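Trehalose-6-phosphate phosphatase (Neosartorya fumigata, PDB 5DXL) belongs to the trehalose-phosphatase family of the HAD clan, phosphatase-type proteins that pair a Rossmann-like core domain with a smaller alpha/beta cap. Local coordinates at residues A[72-77]-A[99-104]; A[90-95]-A[134-139]. All coordinates share one frame; numbering follows the deposited sequence. Where two conformers were deposited one is given.

Contact 1. Residues A[72-77]-A[99-104]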
ATOM      1  N   PHE A  72       8.516   2.564  13.003  1.00 13.21           N
ATOM      2  CA  PHE A  72       7.230   3.075  13.458  1.00 13.45           C
ATOM      3  C   PHE A  72       6.208   1.952  13.557  1.00 15.15           C
ATOM      4  O   PHE A  72       5.531   1.800  14.581  1.00 13.34           O
ATOM      5  CB  PHE A  72       6.710   4.169  12.520  1.00 12.66           C
ATOM      6  CG  PHE A  72       5.377   4.736  12.932  1.00 13.75           C
ATOM      7  CD1 PHE A  72       4.193   4.175  12.470  1.00 14.58           C
ATOM      8  CD2 PHE A  72       5.309   5.838  13.776  1.00 19.99           C
ATOM      9  CE1 PHE A  72       2.969   4.698  12.851  1.00 15.99           C
ATOM     10  CE2 PHE A  72       4.087   6.370  14.154  1.00 24.29           C
ATOM     11  CZ  PHE A  72       2.914   5.798  13.690  1.00 21.63           C
ATOM     12  N   LEU A  73       6.087   1.161  12.495  1.00 10.26           N
ATOM     13  CA  LEU A  73       5.106   0.078  12.502  1.00 10.66           C
ATOM     14  C   LEU A  73       5.457  -0.921  13.593  1.00 13.63           C
ATOM     15  O   LEU A  73       4.581  -1.393  14.310  1.00 13.67           O
ATOM     16  CB  LEU A  73       5.039  -0.644  11.150  1.00 10.58           C
ATOM     17  CG  LEU A  73       4.483   0.159   9.971  1.00 10.32           C
ATOM     18  CD1 LEU A  73       4.325  -0.773   8.781  1.00 11.78           C
ATOM     19  CD2 LEU A  73       3.168   0.850  10.315  1.00 11.23           C
ATOM     20  N   ASP A  74       6.738  -1.244  13.718  1.00 11.72           N
ATOM     21  CA  ASP A  74       7.112  -2.238  14.720  1.00 14.19           C
ATOM     22  C   ASP A  74       6.862  -1.722  16.124  1.00 14.77           C
ATOM     23  O   ASP A  74       6.359  -2.461  16.982  1.00 13.01           O
ATOM     24  CB  ASP A  74       8.567  -2.659  14.576  1.00 13.45           C
ATOM     25  CG  ASP A  74       8.836  -3.998  15.243  1.00 19.20           C
ATOM     26  OD1 ASP A  74       7.873  -4.784  15.427  1.00 22.55           O
ATOM     27  OD2 ASP A  74       9.988  -4.256  15.602  1.00 24.07           O
ATOM     28  N   GLU A  75       7.179  -0.456  16.368  1.00 12.38           N
ATOM     29  CA  GLU A  75       7.014   0.074  17.718  1.00 13.71           C
ATOM     30  C   GLU A  75       5.554   0.109  18.171  1.00 16.03           C
ATOM     31  O   GLU A  75       5.236  -0.217  19.323  1.00 15.50           O
ATOM     32  CB  GLU A  75       7.611   1.479  17.817  1.00 14.48           C
ATOM     33  CG  GLU A  75       7.235   2.158  19.125  1.00 18.04           C
ATOM     34  CD  GLU A  75       8.345   2.980  19.690  1.00 26.22           C
ATOM     35  OE1 GLU A  75       8.980   3.701  18.885  1.00 27.80           O
ATOM     36  OE2 GLU A  75       8.567   2.920  20.929  1.00 14.15           O
ATOM     37  N   TRP A  76       4.658   0.486  17.265  1.00 11.26           N
ATOM     38  CA  TRP A  76       3.292   0.779  17.665  1.00 12.53           C
ATOM     39  C   TRP A  76       2.290  -0.317  17.352  1.00 12.50           C
ATOM     40  O   TRP A  76       1.247  -0.385  17.988  1.00 12.14           O
ATOM     41  CB  TRP A  76       2.846   2.103  17.028  1.00 12.23           C
ATOM     42  CG  TRP A  76       3.584   3.229  17.662  1.00 14.57           C
ATOM     43  CD1 TRP A  76       4.664   3.897  17.157  1.00 20.65           C
ATOM     44  CD2 TRP A  76       3.355   3.762  18.967  1.00 15.03           C
ATOM     45  NE1 TRP A  76       5.101   4.838  18.062  1.00 21.51           N
ATOM     46  CE2 TRP A  76       4.311   4.774  19.181  1.00 20.54           C
ATOM     47  CE3 TRP A  76       2.418   3.496  19.969  1.00 17.01           C
ATOM     48  CZ2 TRP A  76       4.358   5.516  20.357  1.00 18.15           C
ATOM     49  CZ3 TRP A  76       2.468   4.232  21.132  1.00 19.63           C
ATOM     50  CH2 TRP A  76       3.432   5.230  21.316  1.00 18.97           C
HETATM   51  N   MSE A  77       2.622  -1.170  16.390  1.00 12.25           N
HETATM   52  CA  MSE A  77       1.751  -2.274  15.991  1.00 10.60           C
HETATM   53  C   MSE A  77       2.431  -3.644  16.040  1.00 12.15           C
HETATM   54  O   MSE A  77       1.767  -4.675  15.918  1.00 12.50           O
HETATM   55  CB  MSE A  77       1.211  -1.996  14.579  1.00 13.28           C
HETATM   56  CG  MSE A  77       0.097  -0.990  14.636  1.00 12.47           C
HETATM   57 SE   MSE A  77      -0.446  -0.297  12.888  1.00 22.95          SE
HETATM   58  CE  MSE A  77       0.584   1.360  12.845  1.00 15.86           C
ATOM     59  N   ASP A  99       9.022 -12.968  13.616  1.00 21.00           N
ATOM     60  CA  ASP A  99       9.755 -11.863  14.219  1.00 22.05           C
ATOM     61  C   ASP A  99      10.705 -11.228  13.206  1.00 22.04           C
ATOM     62  O   ASP A  99      11.286 -10.175  13.467  1.00 26.07           O
ATOM     63  CB  ASP A  99      10.559 -12.332  15.439  1.00 28.50           C
ATOM     64  CG  ASP A  99       9.682 -12.672  16.630  1.00 36.57           C
ATOM     65  OD1 ASP A  99       8.588 -12.087  16.763  1.00 37.20           O
ATOM     66  OD2 ASP A  99      10.098 -13.521  17.444  1.00 44.80           O
ATOM     67  N   ASP A 100      10.856 -11.876  12.055  1.00 21.84           N
ATOM     68  CA  ASP A 100      11.875 -11.485  11.083  1.00 22.41           C
ATOM     69  C   ASP A 100      11.362 -10.490  10.049  1.00 22.18           C
ATOM     70  O   ASP A 100      10.365 -10.736   9.373  1.00 22.14           O
ATOM     71  CB  ASP A 100      12.426 -12.716  10.361  1.00 24.88           C
ATOM     72  CG  ASP A 100      13.014 -13.740  11.318  1.00 30.73           C
ATOM     73  OD1 ASP A 100      13.625 -13.332  12.329  1.00 32.17           O
ATOM     74  OD2 ASP A 100      12.851 -14.951  11.059  1.00 36.80           O
ATOM     75  N   TRP A 101      12.055  -9.366   9.936  1.00 16.52           N
ATOM     76  CA  TRP A 101      11.788  -8.414   8.866  1.00 15.97           C
ATOM     77  C   TRP A 101      12.656  -8.722   7.659  1.00 19.45           C
ATOM     78  O   TRP A 101      13.855  -8.961   7.811  1.00 22.44           O
ATOM     79  CB  TRP A 101      12.068  -6.997   9.333  1.00 16.06           C
ATOM     80  CG  TRP A 101      11.042  -6.426  10.251  1.00 15.63           C
ATOM     81  CD1 TRP A 101      10.995  -6.544  11.609  1.00 19.19           C
ATOM     82  CD2 TRP A 101       9.925  -5.621   9.877  1.00 14.05           C
ATOM     83  NE1 TRP A 101       9.911  -5.859  12.102  1.00 19.48           N
ATOM     84  CE2 TRP A 101       9.237  -5.286  11.055  1.00 13.76           C
ATOM     85  CE3 TRP A 101       9.436  -5.153   8.652  1.00 12.90           C
ATOM     86  CZ2 TRP A 101       8.091  -4.493  11.047  1.00 15.74           C
ATOM     87  CZ3 TRP A 101       8.294  -4.380   8.646  1.00 14.82           C
ATOM     88  CH2 TRP A 101       7.636  -4.055   9.834  1.00 12.98           C
ATOM     89  N   GLU A 102      12.065  -8.716   6.469  1.00 14.05           N
ATOM     90  CA  GLU A 102      12.871  -8.821   5.263  1.00 16.19           C
ATOM     91  C   GLU A 102      13.082  -7.446   4.652  1.00 17.17           C
ATOM     92  O   GLU A 102      12.134  -6.666   4.507  1.00 13.95           O
ATOM     93  CB  GLU A 102      12.241  -9.749   4.229  1.00 18.78           C
ATOM     94  CG  GLU A 102      13.005  -9.688   2.900  1.00 27.04           C
ATOM     95  CD  GLU A 102      12.725 -10.844   1.961  1.00 37.30           C
ATOM     96  OE1 GLU A 102      11.733 -11.575   2.171  1.00 43.42           O
ATOM     97  OE2 GLU A 102      13.512 -11.010   1.001  1.00 34.74           O
ATOM     98  N   ASN A 103      14.328  -7.154   4.290  1.00 15.18           N
ATOM     99  CA  ASN A 103      14.669  -5.925   3.594  1.00 13.67           C
ATOM    100  C   ASN A 103      14.613  -6.194   2.100  1.00 17.64           C
ATOM    101  O   ASN A 103      15.557  -6.729   1.520  1.00 14.84           O
ATOM    102  CB  ASN A 103      16.064  -5.440   4.012  1.00 17.25           C
ATOM    103  CG  ASN A 103      16.424  -4.085   3.428  1.00 16.25           C
ATOM    104  OD1 ASN A 103      15.907  -3.673   2.390  1.00 14.89           O
ATOM    105  ND2 ASN A 103      17.326  -3.380   4.107  1.00 17.25           N
ATOM    106  N   LEU A 104      13.502  -5.825   1.475  1.00 15.63           N
ATOM    107  CA  LEU A 104      13.276  -6.194   0.087  1.00 16.36           C
ATOM    108  C   LEU A 104      14.172  -5.403  -0.860  1.00 15.94           C
ATOM    109  O   LEU A 104      14.461  -5.862  -1.969  1.00 18.16           O
ATOM    110  CB  LEU A 104      11.795  -6.006  -0.277  1.00 18.81           C
ATOM    111  CG  LEU A 104      10.898  -6.983   0.492  1.00 21.92           C
ATOM    112  CD1 LEU A 104       9.418  -6.698   0.285  1.00 23.86           C
ATOM    113  CD2 LEU A 104      11.224  -8.402   0.064  1.00 28.00           C
TER
HETATM  114  O   HOH W   1       8.283  -7.393  14.718  1.00 21.07           O
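D74 on helix 70-77 meets W101 on strand 101-103 through a polar edge and a bridging water. The carboxylate stands at the rim of the indole, near the ring plane and beside the pyrrole nitrogen. D74 CG lies 3.8 Å from W101 NE1. The carboxylate is turned steeply against the ring, with the two planes 71° apart. Neither oxygen bonds directly to the indole: D74 OD2 is 3.9 Å from W101 NE1. A water fills the link instead. It donates to D74 OD1 at 2.7 Å and accepts from W101 NE1 at 3.4 Å. The second bond is weak.

The apolar part is thin. The methylene D74 CB sits 4.0 Å from W101 CZ2, so the same aspartate touches the benzene part of the indole as well. L73 adds a loose approach of its CB to W101 CH2 at 4.5 Å. With CG anti to its carbonyl carbon (chi1 -75°), W101 brings the NE1 edge of its ring up to D74.

Other neighbours place the pair on the sheet. W101 also packs on F92 and R94 of strand 92-94 and on L85 of strand 84-87. L73 rests on A87, so the tryptophan and the helix share this part of the central sheet.

The chemistry implies a light, partly hydrated seam. The negative carboxylate beside the N-H edge probably gives a mild electrostatic attraction. The water carries the polar link between the end strand of the sheet and the helix, with sparse carbon contacts beside it.

Contact 2. Residues A[90-95]-A[134-139]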
ATOM      1  N   GLY A  90       6.901  -0.677   0.622  1.00 11.92           N
ATOM      2  CA  GLY A  90       7.208  -1.998   0.108  1.00 14.39           C
ATOM      3  C   GLY A  90       8.648  -2.448   0.296  1.00 13.36           C
ATOM      4  O   GLY A  90       9.052  -3.464  -0.252  1.00 17.87           O
ATOM      5  N   CYS A  91       9.431  -1.697   1.058  1.00 10.93           N
ATOM      6  CA  CYS A  91      10.841  -2.036   1.198  0.59 12.16           C
ATOM      7  C   CYS A  91      11.131  -2.974   2.364  1.00 11.76           C
ATOM      8  O   CYS A  91      12.149  -3.654   2.363  1.00 14.01           O
ATOM      9  CB  CYS A  91      11.663  -0.765   1.339  0.59 13.31           C
ATOM     10  SG  CYS A  91      11.751   0.133  -0.216  0.59 16.95           S
ATOM     11  N   PHE A  92      10.238  -3.011   3.346  1.00 12.32           N
ATOM     12  CA  PHE A  92      10.396  -3.894   4.503  1.00 11.63           C
ATOM     13  C   PHE A  92       9.116  -4.682   4.714  1.00 15.77           C
ATOM     14  O   PHE A  92       8.028  -4.110   4.679  1.00 17.82           O
ATOM     15  CB  PHE A  92      10.724  -3.108   5.768  1.00 11.42           C
ATOM     16  CG  PHE A  92      12.114  -2.540   5.787  1.00 14.70           C
ATOM     17  CD1 PHE A  92      13.182  -3.303   6.209  1.00 18.70           C
ATOM     18  CD2 PHE A  92      12.344  -1.239   5.372  1.00 16.45           C
ATOM     19  CE1 PHE A  92      14.472  -2.774   6.220  1.00 17.00           C
ATOM     20  CE2 PHE A  92      13.629  -0.702   5.383  1.00 19.79           C
ATOM     21  CZ  PHE A  92      14.691  -1.472   5.805  1.00 17.54           C
ATOM     22  N   ILE A  93       9.241  -5.985   4.917  1.00 10.67           N
ATOM     23  CA  ILE A  93       8.055  -6.805   5.132  1.00 10.13           C
ATOM     24  C   ILE A  93       8.252  -7.745   6.313  1.00 11.02           C
ATOM     25  O   ILE A  93       9.327  -8.324   6.493  1.00 13.78           O
ATOM     26  CB  ILE A  93       7.690  -7.623   3.880  1.00 12.47           C
ATOM     27  CG1 ILE A  93       6.319  -8.274   4.039  1.00 17.14           C
ATOM     28  CG2 ILE A  93       8.721  -8.699   3.586  1.00 23.13           C
ATOM     29  CD1 ILE A  93       5.807  -8.895   2.762  1.00 25.53           C
ATOM     30  N   ARG A  94       7.210  -7.865   7.131  1.00 10.39           N
ATOM     31  CA  ARG A  94       7.187  -8.857   8.204  1.00 12.59           C
ATOM     32  C   ARG A  94       5.958  -9.723   8.018  1.00 13.30           C
ATOM     33  O   ARG A  94       4.839  -9.207   8.018  1.00 11.84           O
ATOM     34  CB  ARG A  94       7.174  -8.199   9.587  1.00 12.06           C
ATOM     35  CG  ARG A  94       7.256  -9.241  10.745  1.00 15.07           C
ATOM     36  CD  ARG A  94       6.819  -8.693  12.138  1.00 12.40           C
ATOM     37  NE  ARG A  94       5.360  -8.617  12.296  1.00 18.87           N
ATOM     38  CZ  ARG A  94       4.760  -8.248  13.430  1.00 17.32           C
ATOM     39  NH1 ARG A  94       5.510  -7.923  14.486  1.00 13.69           N
ATOM     40  NH2 ARG A  94       3.419  -8.183  13.507  1.00 12.47           N
ATOM     41  N   GLN A  95       6.156 -11.029   7.827  1.00 12.61           N
ATOM     42  CA  GLN A  95       5.029 -11.947   7.678  1.00 13.03           C
ATOM     43  C   GLN A  95       4.295 -12.098   9.007  1.00 12.70           C
ATOM     44  O   GLN A  95       4.903 -11.981  10.069  1.00 12.39           O
ATOM     45  CB  GLN A  95       5.500 -13.332   7.208  1.00 14.27           C
ATOM     46  CG  GLN A  95       6.134 -13.382   5.820  1.00 14.38           C
ATOM     47  CD  GLN A  95       5.137 -13.078   4.713  1.00 17.01           C
ATOM     48  OE1 GLN A  95       3.961 -13.439   4.793  1.00 20.61           O
ATOM     49  NE2 GLN A  95       5.608 -12.417   3.669  1.00 23.77           N
ATOM     50  N   ARG A 134      18.979  11.517  -3.384  1.00 18.70           N
ATOM     51  CA  ARG A 134      19.188  10.086  -3.266  1.00 20.69           C
ATOM     52  C   ARG A 134      18.533   9.564  -1.990  1.00 24.54           C
ATOM     53  O   ARG A 134      18.822  10.041  -0.892  1.00 25.32           O
ATOM     54  CB  ARG A 134      20.686   9.769  -3.292  1.00 26.09           C
ATOM     55  CG  ARG A 134      21.013   8.293  -3.143  1.00 32.66           C
ATOM     56  CD  ARG A 134      22.341   7.957  -3.813  1.00 28.90           C
ATOM     57  NE  ARG A 134      22.444   6.533  -4.133  1.00 33.85           N
ATOM     58  CZ  ARG A 134      23.483   5.979  -4.749  1.00 33.52           C
ATOM     59  NH1 ARG A 134      24.516   6.732  -5.107  1.00 33.92           N
ATOM     60  NH2 ARG A 134      23.492   4.674  -5.005  1.00 30.50           N
ATOM     61  N   LYS A 135      17.613   8.618  -2.143  1.00 17.72           N
ATOM     62  CA  LYS A 135      17.102   7.883  -0.984  1.00 22.24           C
ATOM     63  C   LYS A 135      17.565   6.433  -1.056  1.00 26.37           C
ATOM     64  O   LYS A 135      18.269   6.053  -2.003  1.00 26.37           O
ATOM     65  CB  LYS A 135      15.580   7.967  -0.917  1.00 24.03           C
ATOM     66  CG  LYS A 135      15.057   9.346  -0.570  1.00 30.20           C
ATOM     67  CD  LYS A 135      13.746   9.246   0.188  1.00 41.06           C
ATOM     68  CE  LYS A 135      13.300  10.600   0.709  1.00 44.35           C
ATOM     69  NZ  LYS A 135      12.090  10.484   1.571  1.00 50.45           N
ATOM     70  N   ARG A 136      17.168   5.630  -0.065  1.00 30.10           N
ATOM     71  CA  ARG A 136      17.579   4.228   0.019  1.00 24.58           C
ATOM     72  C   ARG A 136      17.263   3.498  -1.275  1.00 25.92           C
ATOM     73  O   ARG A 136      18.112   2.812  -1.854  1.00 25.15           O
ATOM     74  CB  ARG A 136      16.884   3.523   1.190  1.00 31.43           C
ATOM     75  CG  ARG A 136      17.401   2.108   1.461  1.00 35.32           C
ATOM     76  CD  ARG A 136      16.348   1.206   2.126  1.00 32.30           C
ATOM     77  NE  ARG A 136      15.703   1.845   3.265  1.00 32.14           N
ATOM     78  CZ  ARG A 136      16.196   1.840   4.497  1.00 37.16           C
ATOM     79  NH1 ARG A 136      17.346   1.225   4.745  1.00 34.13           N
ATOM     80  NH2 ARG A 136      15.542   2.447   5.481  1.00 34.61           N
ATOM     81  N   VAL A 137      16.035   3.664  -1.743  1.00 18.38           N
ATOM     82  CA  VAL A 137      15.575   2.844  -2.836  1.00 18.51           C
ATOM     83  C   VAL A 137      15.157   3.675  -4.051  1.00 20.58           C
ATOM     84  O   VAL A 137      15.104   3.168  -5.173  1.00 28.16           O
ATOM     85  CB  VAL A 137      14.426   1.959  -2.378  1.00 27.59           C
ATOM     86  CG1 VAL A 137      14.408   0.703  -3.183  1.00 27.54           C
ATOM     87  CG2 VAL A 137      14.643   1.585  -0.921  1.00 28.13           C
ATOM     88  N   ALA A 138      14.870   4.952  -3.848  1.00 14.83           N
ATOM     89  CA  ALA A 138      14.459   5.769  -4.981  1.00 14.46           C
ATOM     90  C   ALA A 138      15.459   6.872  -5.261  1.00 15.02           C
ATOM     91  O   ALA A 138      15.980   7.490  -4.344  1.00 15.26           O
ATOM     92  CB  ALA A 138      13.090   6.357  -4.740  1.00 15.81           C
ATOM     93  N   LEU A 139      15.704   7.132  -6.545  1.00 10.59           N
ATOM     94  CA  LEU A 139      16.593   8.217  -6.948  1.00 10.73           C
ATOM     95  C   LEU A 139      15.777   9.240  -7.713  1.00  9.92           C
ATOM     96  O   LEU A 139      15.036   8.881  -8.619  1.00 12.18           O
ATOM     97  CB  LEU A 139      17.742   7.694  -7.816  1.00 10.72           C
ATOM     98  CG  LEU A 139      18.701   6.683  -7.178  1.00 14.57           C
ATOM     99  CD1 LEU A 139      19.778   6.268  -8.168  1.00 14.21           C
ATOM    100  CD2 LEU A 139      19.311   7.264  -5.944  1.00 21.52           C
TER
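The backbones of C91 and V137 come no nearer than 7.9 Å at their CA atoms, so side chains alone bridge the segments. C91 and F92 both face A87 in a classic beta bulge at the start of strand 92-94. In segment 134-139, K135 N bonds to A138 O at 3.0 Å and closes the turn between strands 131-134 and 139-142.

F92 presents its ring edge to one face of the R136 guanidinium. F92 CE2 is 3.7 Å from R136 NH2, and the two planes are 89° apart, a nearly perpendicular arrangement. A bend in the arginine chain at chi3 (-48°) helps lay the flat group across the ring edge. R136 NH2 also forms a salt bridge with E88, which gives the charged group a polar partner beyond the ring. C91 SG points at V137 CG2, but their short spacing is doubtful because the cysteine has two conformers.

V137 also touches A105 and P185, and C91 touches F187. The turn of the four-stranded antiparallel sheet thus meets the edge region of the main sheet. This is consistent with the junction of cap and core domains in HAD phosphatases with an alpha/beta cap.

Overall arrangement
The two contacts gather round one end of the mixed eight-stranded sheet, with centres about 12 Å apart. Along the chain their segments alternate: 72-77, 90-95, 99-104, 134-139. Strands 92-94 and 101-103 are consecutive and antiparallel at this end of the sheet. They join the contacts directly, since E102 N to I93 O and L104 N to C91 O are probable hydrogen bonds. Contact 1 joins this end of the sheet to helix 70-77. Contact 2 joins it to a turn of the second, antiparallel sheet. The same strand pair therefore touches the helix through W101 and the probable cap domain near C91, F92 and A105.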